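Local structure of major capsid protein (Faustovirus, 5J7O) at residues B[147-152]-B[348-353]; B[365-370]-B[504-509]; B[124-129]-B[153-158]. The protein is the major building block of the capsid of a large double-stranded DNA virus, a double jelly-roll protein that assembles into trimers. All coordinates share one frame; numbering follows the deposited sequence.

Contact 1 of 3, residues B[147-152]-B[348-353]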
loop_
_atom_site.group_PDB
_atom_site.type_symbol
_atom_site.label_atom_id
_atom_site.label_comp_id
_atom_site.label_asym_id
_atom_site.label_seq_id
_atom_site.Cartn_x
_atom_site.Cartn_y
_atom_site.Cartn_z
ATOM N N SER B 147 38.921 24.877 28.951
ATOM C CA SER B 147 38.673 23.456 28.748
ATOM C C SER B 147 39.778 22.756 27.971
ATOM O O SER B 147 39.857 21.523 28.013
ATOM C CB SER B 147 37.347 23.250 28.010
ATOM O OG SER B 147 37.464 23.618 26.646
ATOM N N GLY B 148 40.627 23.504 27.271
ATOM C CA GLY B 148 41.599 22.888 26.392
ATOM C C GLY B 148 41.023 22.377 25.094
ATOM O O GLY B 148 41.670 21.574 24.415
ATOM N N VAL B 149 39.823 22.816 24.728
ATOM C CA VAL B 149 39.153 22.375 23.510
ATOM C C VAL B 149 39.292 23.467 22.458
ATOM O O VAL B 149 38.843 24.601 22.660
ATOM C CB VAL B 149 37.674 22.046 23.768
ATOM C CG1 VAL B 149 36.944 21.832 22.451
ATOM C CG2 VAL B 149 37.549 20.815 24.651
ATOM N N TYR B 150 39.920 23.121 21.340
ATOM C CA TYR B 150 40.003 23.984 20.171
ATOM C C TYR B 150 38.956 23.508 19.171
ATOM O O TYR B 150 39.030 22.376 18.684
ATOM C CB TYR B 150 41.410 23.936 19.572
ATOM C CG TYR B 150 41.648 24.832 18.374
ATOM C CD1 TYR B 150 41.743 26.211 18.517
ATOM C CD2 TYR B 150 41.814 24.293 17.105
ATOM C CE1 TYR B 150 41.975 27.029 17.425
ATOM C CE2 TYR B 150 42.047 25.103 16.008
ATOM C CZ TYR B 150 42.127 26.469 16.174
ATOM O OH TYR B 150 42.359 27.276 15.083
ATOM N N THR B 151 37.971 24.358 18.890
ATOM C CA THR B 151 36.845 24.002 18.035
ATOM C C THR B 151 37.028 24.660 16.674
ATOM O O THR B 151 37.054 25.891 16.575
ATOM C CB THR B 151 35.520 24.428 18.668
ATOM O OG1 THR B 151 35.395 23.827 19.963
ATOM C CG2 THR B 151 34.354 23.985 17.799
ATOM N N LEU B 152 37.145 23.840 15.633
ATOM C CA LEU B 152 37.456 24.300 14.285
ATOM C C LEU B 152 36.256 24.052 13.378
ATOM O O LEU B 152 35.806 22.910 13.236
ATOM C CB LEU B 152 38.694 23.587 13.742
ATOM C CG LEU B 152 39.273 24.109 12.427
ATOM C CD1 LEU B 152 39.997 25.429 12.645
ATOM C CD2 LEU B 152 40.198 23.077 11.801
ATOM N N THR B 348 36.799 19.127 16.957
ATOM C CA THR B 348 37.202 19.529 18.297
ATOM C C THR B 348 38.512 18.839 18.647
ATOM O O THR B 348 38.645 17.623 18.466
ATOM C CB THR B 348 36.126 19.183 19.329
ATOM O OG1 THR B 348 35.882 17.771 19.315
ATOM C CG2 THR B 348 34.832 19.922 19.020
ATOM N N LEU B 349 39.475 19.615 19.136
ATOM C CA LEU B 349 40.784 19.106 19.532
ATOM C C LEU B 349 40.965 19.360 21.022
ATOM O O LEU B 349 41.064 20.514 21.452
ATOM C CB LEU B 349 41.906 19.764 18.728
ATOM C CG LEU B 349 42.133 19.311 17.282
ATOM C CD1 LEU B 349 41.109 19.923 16.336
ATOM C CD2 LEU B 349 43.549 19.648 16.839
ATOM N N LEU B 350 41.008 18.285 21.805
ATOM C CA LEU B 350 41.219 18.380 23.247
ATOM C C LEU B 350 42.706 18.190 23.524
ATOM O O LEU B 350 43.203 17.062 23.571
ATOM C CB LEU B 350 40.376 17.350 23.990
ATOM C CG LEU B 350 40.602 17.219 25.500
ATOM C CD1 LEU B 350 40.331 18.535 26.211
ATOM C CD2 LEU B 350 39.741 16.106 26.078
ATOM N N THR B 351 43.422 19.296 23.690
ATOM C CA THR B 351 44.802 19.264 24.148
ATOM C C THR B 351 44.861 19.629 25.627
ATOM O O THR B 351 43.929 20.212 26.186
ATOM C CB THR B 351 45.687 20.216 23.336
ATOM O OG1 THR B 351 45.178 21.552 23.434
ATOM C CG2 THR B 351 45.729 19.795 21.873
ATOM N N THR B 352 45.974 19.261 26.264
ATOM C CA THR B 352 46.168 19.518 27.684
ATOM C C THR B 352 47.434 20.298 27.999
ATOM O O THR B 352 47.593 20.742 29.141
ATOM C CB THR B 352 46.201 18.200 28.476
ATOM O OG1 THR B 352 47.482 17.576 28.318
ATOM C CG2 THR B 352 45.117 17.244 27.989
ATOM N N GLY B 353 48.332 20.481 27.035
ATOM C CA GLY B 353 49.611 21.112 27.272
ATOM C C GLY B 353 49.571 22.620 27.139
ATOM O O GLY B 353 48.522 23.259 27.259
#
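The carbonyl oxygen of Gly148 accepts a bond from Thr351 N with two other carbonyl oxygens close by, just beyond the paired strands. The bond from Thr351 N to Gly148 O is 3.0 Å long and bent to 139° at the hydrogen. Gly148 O lies 3.2 Å from Leu349 O, and Thr351 O is equally close. Leu350 CA also turns its hydrogen toward Gly148 O. Gly148 has a positive phi (76°), and its CA makes a CH...O contact with Thr351 O. Just before it, Ser147 OG accepts from Val149 N, which makes an ST turn into the strand.

Beyond the turn the pairing is regular. Tyr150 and Leu349 form a hydrogen-bonded pair, and Tyr150 N reaches Leu349 O at 2.8 Å in a nearly straight bond. Leu349 CD1 sits at the edge of the Tyr150 ring. The other face carries Val149, Thr151, Thr348 and Leu350. There Val149 CG2 meets Leu350 CD1 at 3.9 Å. Val149 CG1, anti to the backbone N (chi1 170°), lies beside Thr348 CB.

Tyr150 OH is hydrogen-bonded to Asp130. Strand 138-142 flanks 149-158 within the sheet, and strand 364-375 flanks 341-351.

Contact 2 of 3, residues B[365-370]-B[504-509]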
loop_
_atom_site.group_PDB
_atom_site.type_symbol
_atom_site.label_atom_id
_atom_site.label_comp_id
_atom_site.label_asym_id
_atom_site.label_seq_id
_atom_site.Cartn_x
_atom_site.Cartn_y
_atom_site.Cartn_z
ATOM N N THR B 365 44.661 14.772 23.173
ATOM C CA THR B 365 44.107 13.570 23.785
ATOM C C THR B 365 42.917 13.008 23.014
ATOM O O THR B 365 42.875 11.807 22.730
ATOM C CB THR B 365 43.697 13.863 25.233
ATOM O OG1 THR B 365 44.865 14.135 26.018
ATOM C CG2 THR B 365 42.951 12.681 25.833
ATOM N N GLN B 366 41.946 13.852 22.670
ATOM C CA GLN B 366 40.734 13.418 21.990
ATOM C C GLN B 366 40.472 14.293 20.774
ATOM O O GLN B 366 40.671 15.510 20.818
ATOM C CB GLN B 366 39.519 13.466 22.926
ATOM C CG GLN B 366 39.666 12.641 24.192
ATOM C CD GLN B 366 38.479 12.795 25.121
ATOM O OE1 GLN B 366 37.362 13.064 24.678
ATOM N NE2 GLN B 366 38.717 12.634 26.417
ATOM N N TYR B 367 40.020 13.662 19.694
ATOM C CA TYR B 367 39.623 14.352 18.477
ATOM C C TYR B 367 38.229 13.889 18.083
ATOM O O TYR B 367 37.909 12.701 18.183
ATOM C CB TYR B 367 40.618 14.089 17.332
ATOM C CG TYR B 367 40.133 14.531 15.964
ATOM C CD1 TYR B 367 40.375 15.819 15.501
ATOM C CD2 TYR B 367 39.442 13.655 15.134
ATOM C CE1 TYR B 367 39.935 16.222 14.251
ATOM C CE2 TYR B 367 38.997 14.051 13.890
ATOM C CZ TYR B 367 39.244 15.334 13.453
ATOM O OH TYR B 367 38.806 15.723 12.208
ATOM N N ASN B 368 37.403 14.834 17.640
ATOM C CA ASN B 368 36.063 14.536 17.155
ATOM C C ASN B 368 35.814 15.309 15.871
ATOM O O ASN B 368 36.224 16.466 15.748
ATOM C CB ASN B 368 34.987 14.893 18.190
ATOM C CG ASN B 368 35.005 13.974 19.394
ATOM O OD1 ASN B 368 35.881 14.072 20.254
ATOM N ND2 ASN B 368 34.027 13.079 19.468
ATOM N N ARG B 369 35.144 14.667 14.918
ATOM C CA ARG B 369 34.727 15.315 13.683
ATOM C C ARG B 369 33.237 15.093 13.482
ATOM O O ARG B 369 32.741 13.975 13.651
ATOM C CB ARG B 369 35.509 14.788 12.474
ATOM C CG ARG B 369 34.998 15.322 11.142
ATOM C CD ARG B 369 35.900 14.933 9.987
ATOM N NE ARG B 369 35.303 15.281 8.701
ATOM C CZ ARG B 369 35.952 15.247 7.542
ATOM N NH1 ARG B 369 37.228 14.888 7.503
ATOM N NH2 ARG B 369 35.325 15.579 6.421
ATOM N N TYR B 370 32.528 16.162 13.128
ATOM C CA TYR B 370 31.099 16.110 12.843
ATOM C C TYR B 370 30.885 16.701 11.459
ATOM O O TYR B 370 31.258 17.852 11.215
ATOM C CB TYR B 370 30.294 16.884 13.891
ATOM C CG TYR B 370 30.574 16.485 15.327
ATOM C CD1 TYR B 370 29.746 15.590 15.992
ATOM C CD2 TYR B 370 31.656 17.016 16.019
ATOM C CE1 TYR B 370 29.993 15.228 17.305
ATOM C CE2 TYR B 370 31.911 16.659 17.331
ATOM C CZ TYR B 370 31.077 15.765 17.968
ATOM O OH TYR B 370 31.328 15.409 19.274
ATOM N N LYS B 504 45.405 7.411 22.276
ATOM C CA LYS B 504 44.620 8.504 21.726
ATOM C C LYS B 504 43.221 8.040 21.336
ATOM O O LYS B 504 42.988 6.864 21.043
ATOM C CB LYS B 504 45.324 9.104 20.510
ATOM C CG LYS B 504 46.767 9.511 20.758
ATOM C CD LYS B 504 46.879 10.531 21.877
ATOM C CE LYS B 504 48.312 11.016 22.023
ATOM N NZ LYS B 504 48.461 12.037 23.097
ATOM N N GLN B 505 42.287 8.990 21.329
ATOM C CA GLN B 505 40.901 8.739 20.966
ATOM C C GLN B 505 40.523 9.551 19.735
ATOM O O GLN B 505 40.996 10.676 19.540
ATOM C CB GLN B 505 39.944 9.098 22.108
ATOM C CG GLN B 505 40.262 8.436 23.429
ATOM C CD GLN B 505 39.392 8.952 24.558
ATOM O OE1 GLN B 505 38.167 8.829 24.520
ATOM N NE2 GLN B 505 40.022 9.543 25.565
ATOM N N SER B 506 39.654 8.972 18.911
ATOM C CA SER B 506 39.121 9.663 17.747
ATOM C C SER B 506 37.717 9.146 17.475
ATOM O O SER B 506 37.423 7.967 17.685
ATOM C CB SER B 506 40.014 9.475 16.516
ATOM O OG SER B 506 39.606 10.330 15.463
ATOM N N ALA B 507 36.851 10.044 17.012
ATOM C CA ALA B 507 35.463 9.699 16.746
ATOM C C ALA B 507 34.919 10.627 15.673
ATOM O O ALA B 507 35.321 11.789 15.576
ATOM C CB ALA B 507 34.605 9.791 18.013
ATOM N N SER B 508 33.997 10.104 14.865
ATOM C CA SER B 508 33.395 10.888 13.800
ATOM C C SER B 508 31.916 10.557 13.670
ATOM O O SER B 508 31.513 9.397 13.805
ATOM C CB SER B 508 34.100 10.650 12.456
ATOM O OG SER B 508 33.936 9.312 12.016
ATOM N N GLN B 509 31.115 11.592 13.422
ATOM C CA GLN B 509 29.722 11.460 13.013
ATOM C C GLN B 509 29.585 12.088 11.636
ATOM O O GLN B 509 29.819 13.290 11.477
ATOM C CB GLN B 509 28.772 12.151 13.994
ATOM C CG GLN B 509 28.725 11.564 15.384
ATOM C CD GLN B 509 27.625 12.186 16.224
ATOM O OE1 GLN B 509 27.375 13.390 16.145
ATOM N NE2 GLN B 509 26.952 11.365 17.020
#
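Tyr370 and Gln509 meet ring edge to amide, with their planes 90° apart. Gln509 OE1 lies in the ring plane, 3.2 Å from Tyr370 CD1 and close to CE1. On the same face Asn368 ND2 touches Ala507 CB at 3.6 Å. Gln366 and Gln505 run side by side there, and Gln366 CG comes 3.4 Å from Gln505 NE2. Both have CG anti to the carbonyl carbon (chi1 -57° and -54°). On the other face Ser506 OG sits at the edge of the Tyr367 ring, 3.3 Å from CD2.

Strands 364-375 and 503-521 form the parallel pair of an otherwise antiparallel sheet. The backbone bonds link Thr365, Tyr367 and Arg369 with Gln505, Ala507 and Gln509. Arg369 N to Ala507 O, at 3.0 Å, lies in the carbonyl plane, whereas Tyr367 N stands above the carbonyl plane of Gln505. The bond from Ala507 N to Tyr367 O is weak. On its other side strand 364-375 has a classic beta bulge, where Thr365 and Gln366 together lie opposite Leu350.

Further out, Glu347 holds Tyr367 OH and Gln484 holds Gln509 NE2. Backbone nitrogens of Gly248 and Arg488 of the second subunit bond to Gln509 OE1 and Ser506 OG.

Contact 3 of 3, residues B[124-129]-B[153-158]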
loop_
_atom_site.group_PDB
_atom_site.type_symbol
_atom_site.label_atom_id
_atom_site.label_comp_id
_atom_site.label_asym_id
_atom_site.label_seq_id
_atom_site.Cartn_x
_atom_site.Cartn_y
_atom_site.Cartn_z
ATOM N N ALA B 124 29.487 32.552 5.760
ATOM C CA ALA B 124 30.277 33.434 6.603
ATOM C C ALA B 124 31.026 32.635 7.669
ATOM O O ALA B 124 30.842 31.424 7.832
ATOM C CB ALA B 124 29.386 34.488 7.259
ATOM N N PHE B 125 31.889 33.336 8.400
ATOM C CA PHE B 125 32.641 32.719 9.483
ATOM C C PHE B 125 31.714 32.336 10.630
ATOM O O PHE B 125 30.726 33.017 10.915
ATOM C CB PHE B 125 33.722 33.672 9.994
ATOM C CG PHE B 125 34.767 34.017 8.972
ATOM C CD1 PHE B 125 35.384 33.025 8.228
ATOM C CD2 PHE B 125 35.131 35.335 8.755
ATOM C CE1 PHE B 125 36.347 33.342 7.288
ATOM C CE2 PHE B 125 36.092 35.659 7.815
ATOM C CZ PHE B 125 36.701 34.661 7.081
ATOM N N ILE B 126 32.044 31.231 11.296
ATOM C CA ILE B 126 31.305 30.800 12.477
ATOM C C ILE B 126 32.060 31.247 13.721
ATOM O O ILE B 126 31.512 31.951 14.576
ATOM C CB ILE B 126 31.085 29.277 12.485
ATOM C CG1 ILE B 126 30.166 28.864 11.334
ATOM C CG2 ILE B 126 30.502 28.833 13.816
ATOM C CD1 ILE B 126 29.882 27.379 11.283
ATOM N N GLY B 127 33.323 30.839 13.830
ATOM C CA GLY B 127 34.129 31.233 14.961
ATOM C C GLY B 127 34.732 32.615 14.799
ATOM O O GLY B 127 34.794 33.179 13.706
ATOM N N ALA B 128 35.185 33.168 15.921
ATOM C CA ALA B 128 35.789 34.491 15.936
ATOM C C ALA B 128 37.298 34.465 15.734
ATOM O O ALA B 128 37.902 35.530 15.572
ATOM C CB ALA B 128 35.468 35.202 17.255
ATOM N N ASP B 129 37.917 33.287 15.726
ATOM C CA ASP B 129 39.367 33.168 15.733
ATOM C C ASP B 129 39.863 32.422 14.503
ATOM O O ASP B 129 39.163 31.568 13.947
ATOM C CB ASP B 129 39.850 32.444 16.996
ATOM C CG ASP B 129 39.357 33.100 18.269
ATOM O OD1 ASP B 129 38.964 32.369 19.201
ATOM O OD2 ASP B 129 39.363 34.347 18.337
ATOM N N TYR B 153 35.752 25.118 12.760
ATOM C CA TYR B 153 34.615 25.054 11.853
ATOM C C TYR B 153 35.106 25.205 10.421
ATOM O O TYR B 153 35.785 26.183 10.094
ATOM C CB TYR B 153 33.592 26.149 12.169
ATOM C CG TYR B 153 33.164 26.223 13.619
ATOM C CD1 TYR B 153 33.907 26.943 14.546
ATOM C CD2 TYR B 153 32.008 25.591 14.055
ATOM C CE1 TYR B 153 33.517 27.021 15.870
ATOM C CE2 TYR B 153 31.608 25.664 15.378
ATOM C CZ TYR B 153 32.366 26.381 16.280
ATOM O OH TYR B 153 31.973 26.456 17.597
ATOM N N THR B 154 34.753 24.246 9.566
ATOM C CA THR B 154 35.119 24.292 8.157
ATOM C C THR B 154 33.887 24.012 7.311
ATOM O O THR B 154 33.150 23.058 7.576
ATOM C CB THR B 154 36.222 23.280 7.826
ATOM O OG1 THR B 154 37.300 23.418 8.758
ATOM C CG2 THR B 154 36.748 23.510 6.414
ATOM N N GLN B 155 33.667 24.847 6.298
ATOM C CA GLN B 155 32.586 24.658 5.343
ATOM C C GLN B 155 33.139 24.758 3.929
ATOM O O GLN B 155 33.984 25.612 3.643
ATOM C CB GLN B 155 31.465 25.685 5.549
ATOM C CG GLN B 155 30.648 25.461 6.811
ATOM C CD GLN B 155 29.514 26.457 6.958
ATOM O OE1 GLN B 155 29.741 27.648 7.166
ATOM N NE2 GLN B 155 28.282 25.971 6.847
ATOM N N SER B 156 32.664 23.878 3.053
ATOM C CA SER B 156 33.120 23.845 1.672
ATOM C C SER B 156 32.011 23.267 0.802
ATOM O O SER B 156 30.932 22.912 1.287
ATOM C CB SER B 156 34.414 23.034 1.538
ATOM O OG SER B 156 34.233 21.702 1.986
ATOM N N TYR B 157 32.283 23.182 -0.496
ATOM C CA TYR B 157 31.356 22.611 -1.461
ATOM C C TYR B 157 31.974 21.375 -2.094
ATOM O O TYR B 157 33.154 21.377 -2.461
ATOM C CB TYR B 157 30.984 23.623 -2.549
ATOM C CG TYR B 157 30.242 24.830 -2.031
ATOM C CD1 TYR B 157 28.962 24.709 -1.505
ATOM C CD2 TYR B 157 30.816 26.093 -2.073
ATOM C CE1 TYR B 157 28.277 25.811 -1.032
ATOM C CE2 TYR B 157 30.139 27.201 -1.604
ATOM C CZ TYR B 157 28.871 27.053 -1.084
ATOM O OH TYR B 157 28.193 28.155 -0.614
ATOM N N VAL B 158 31.172 20.317 -2.215
ATOM C CA VAL B 158 31.606 19.059 -2.803
ATOM C C VAL B 158 30.517 18.549 -3.736
ATOM O O VAL B 158 29.358 18.961 -3.661
ATOM C CB VAL B 158 31.926 17.990 -1.732
ATOM C CG1 VAL B 158 33.170 18.370 -0.945
ATOM C CG2 VAL B 158 30.738 17.801 -0.800
HETATM O O HOH W 1 31.832 28.730 8.521
HETATM O O HOH W 2 28.964 29.789 8.142
#
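Ile126 lays its CG2 methyl over the centre of the Tyr153 ring, in a CH-pi contact. CG2 stands 3.6 Å from the ring centroid of Tyr153, only 11° off the ring normal. The two side chains cross at about a right angle. CG2, anti to the backbone N, is the branch that meets the ring face. The other branch of Ile126 brings CD1 to 3.9 Å from Tyr153 CD2, and CD1 also nears Gln155 OE1. Gly127 N approaches the ring obliquely, but its hydrogen-bond partner is Ser140 OG.

A second meeting place is polar. Ala124 O and Gln155 OE1, two acceptors 4.0 Å apart, are bridged by a water. This water is 2.7 Å from Gln155 OE1 and 3.0 Å from Ala124 O. It has more acceptors around it than protons, so it probably cannot serve them all at once. A second water between the same oxygens is doubtful, being too close to both. Gln155 NE2 is held by Thr344 OG1 on the neighbouring strand.

The second subunit packs on this place too, with its Val262 on Ile126 and its Leu254 on Tyr153. The arrangement is a loop folded back over one face of a beta-sheet at a subunit interface, here within a double jelly-roll capsid protein.

How the contacts relate
All three contacts reach one mixed sheet, far from the centre of the chain. Contacts 1 and 2 are direct neighbours, with centres about 11 Å apart. Strands 341-351 and 364-375 join them: Leu350 O and Thr365 N, 2.7 Å apart, are probably hydrogen-bonded. Contact 3 shares strand 149-158 with contact 1; its centre lies about 18 Å away. Contacts 2 and 3 do not touch, and their nearest atoms are about 7 Å apart. Contact 3 adds a loop where the other two pair strands. Each of the three also reaches the second subunit, so this sheet takes part in trimer packing.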